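Endoglucanase (Acetivibrio cellulolyticus, PDB 5NRM) serves, through the type I cohesin domain seen here, as a cellulosomal scaffoldin that docks enzymes by binding their dockerins. Local coordinates at the interface of chains A and B. Coordinates in Å, arbitrary orientation; residue numbers count along the deposited sequence, not the author numbering. Chains: chain A, Endoglucanase; chain B, DocCel5: Type I dockerin repeat domain from A. cellulolyticus family 5 endoglucanase WP_010249057 S51I, L52N mutant.

The interface of chains A and B. Residues chain A 34, 79, 83, 126; chain B 14, 17-18, 21.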
loop_
_atom_site.group_PDB
_atom_site.type_symbol
_atom_site.label_atom_id
_atom_site.label_comp_id
_atom_site.label_asym_id
_atom_site.label_seq_id
_atom_site.Cartn_x
_atom_site.Cartn_y
_atom_site.Cartn_z
ATOM N N THR A 34 1.063 -0.117 9.302
ATOM C CA THR A 34 0.998 -0.949 8.080
ATOM C C THR A 34 -0.007 -0.367 7.111
ATOM O O THR A 34 -1.037 0.214 7.550
ATOM C CB THR A 34 0.556 -2.452 8.388
ATOM O OG1 THR A 34 -0.871 -2.614 8.280
ATOM C CG2 THR A 34 0.853 -2.898 9.750
ATOM N N LEU A 79 5.193 -0.689 5.752
ATOM C CA LEU A 79 5.289 -1.259 7.076
ATOM C C LEU A 79 6.386 -0.578 7.843
ATOM O O LEU A 79 7.481 -0.352 7.285
ATOM C CB LEU A 79 5.658 -2.766 6.892
ATOM C CG LEU A 79 5.860 -3.558 8.209
ATOM C CD1 LEU A 79 4.566 -3.680 9.030
ATOM C CD2 LEU A 79 6.469 -4.911 7.957
ATOM N N MET A 83 8.764 -2.182 13.773
ATOM C CA MET A 83 7.596 -2.610 14.585
ATOM C C MET A 83 7.693 -1.997 15.981
ATOM O O MET A 83 7.410 -2.672 16.995
ATOM C CB MET A 83 7.468 -4.137 14.616
ATOM C CG MET A 83 7.231 -4.776 13.244
ATOM S SD MET A 83 5.539 -4.449 12.722
ATOM C CE MET A 83 4.547 -5.183 13.942
ATOM N N LEU A 126 -1.391 -3.044 15.595
ATOM C CA LEU A 126 -1.800 -3.898 14.502
ATOM C C LEU A 126 -3.284 -4.141 14.477
ATOM O O LEU A 126 -3.775 -5.203 14.009
ATOM C CB LEU A 126 -1.006 -5.188 14.482
ATOM C CG LEU A 126 0.500 -4.982 14.353
ATOM C CD1 LEU A 126 1.206 -6.349 14.267
ATOM C CD2 LEU A 126 0.863 -4.079 13.184
ATOM N N ILE B 14 -1.351 -6.400 7.429
ATOM C CA ILE B 14 -1.349 -6.856 8.846
ATOM C C ILE B 14 -0.731 -8.277 8.976
ATOM O O ILE B 14 0.038 -8.512 9.898
ATOM C CB ILE B 14 -2.739 -6.729 9.490
ATOM C CG1 ILE B 14 -3.078 -5.197 9.617
ATOM C CG2 ILE B 14 -2.779 -7.496 10.783
ATOM C CD1 ILE B 14 -4.489 -4.870 10.111
ATOM N N ALA B 17 2.966 -7.532 8.731
ATOM C CA ALA B 17 3.410 -7.076 10.029
ATOM C C ALA B 17 3.598 -8.173 11.089
ATOM O O ALA B 17 4.593 -8.201 11.859
ATOM C CB ALA B 17 2.490 -6.000 10.543
ATOM N N LEU B 18 2.659 -9.086 11.132
ATOM C CA LEU B 18 2.764 -10.179 12.043
ATOM C C LEU B 18 3.963 -11.049 11.686
ATOM O O LEU B 18 4.679 -11.504 12.566
ATOM C CB LEU B 18 1.504 -11.035 12.049
ATOM C CG LEU B 18 0.287 -10.322 12.690
ATOM C CD1 LEU B 18 -0.982 -11.027 12.372
ATOM C CD2 LEU B 18 0.370 -10.206 14.203
ATOM N N ASN B 21 6.920 -9.243 13.065
ATOM C CA ASN B 21 7.073 -9.447 14.493
ATOM C C ASN B 21 7.586 -10.815 14.824
ATOM O O ASN B 21 8.367 -10.954 15.780
ATOM C CB ASN B 21 5.793 -9.220 15.237
ATOM C CG ASN B 21 5.589 -7.791 15.591
ATOM O OD1 ASN B 21 4.444 -7.348 15.773
ATOM N ND2 ASN B 21 6.668 -7.056 15.719
#
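The methyl CB of B:Ala17, on helix 13-23 of the dockerin, is the focus of the tight half of this contact. A:Leu79, at the end of strand 73-79, brings CD1 to 3.5 Å from B:Ala17 CB, closer than a usual carbon contact. A:Thr34, opening strand 34-41, presents its methyl CG2 at 3.6 Å from the same B:Ala17 CB. From a loop, A:Leu126 adds CD2, also 3.6 Å from B:Ala17 CB, while the sulfur SD of A:Met83 stands farther off at 4.1 Å. Methyls from two strands and a loop thus converge on one small side chain.

A:Leu126 loses 66 Å² of surface to the dockerin, and both branches of its fork make contacts. Its chi1 of -59°, with CG opposite the carbonyl carbon, aims the fork at the helix, where it splits: CD2 goes to B:Ala17, and CD1 runs past B:Leu18 in the opposite direction, 3.9 Å from its CD2. At the far end of the helix, A:Met83 is folded at chi2 (-74°) and chi3 (-61°), which brings its terminal methyl obliquely against the amide of B:Asn21, displaced beyond the centre of the amide plane; CE lies 3.3 Å from the amide carbon CG. The still shorter approach to OD1 is doubtful as modelled and supports no claim of a bond.

Packing is looser toward B:Ile14 and B:Leu18, where the nearest approaches are longer than those of the three methyls to B:Ala17 CB; the two residues are covered over 22 and 14 Å². B:Ile14 meets A:Thr34 at roughly a right angle, its CG1 3.7 Å from the hydroxyl OG1, and its CD1 passes 4.0 Å from the backbone O of A:Leu126.

All the dockerin residues here belong to helix 13-23, whose start includes the calcium-ligating B:Asp15 of an EF-hand-like loop. This largely apolar patch forms part of the cohesin-dockerin interface, the type I interaction by which an enzyme is mounted on scaffoldin B.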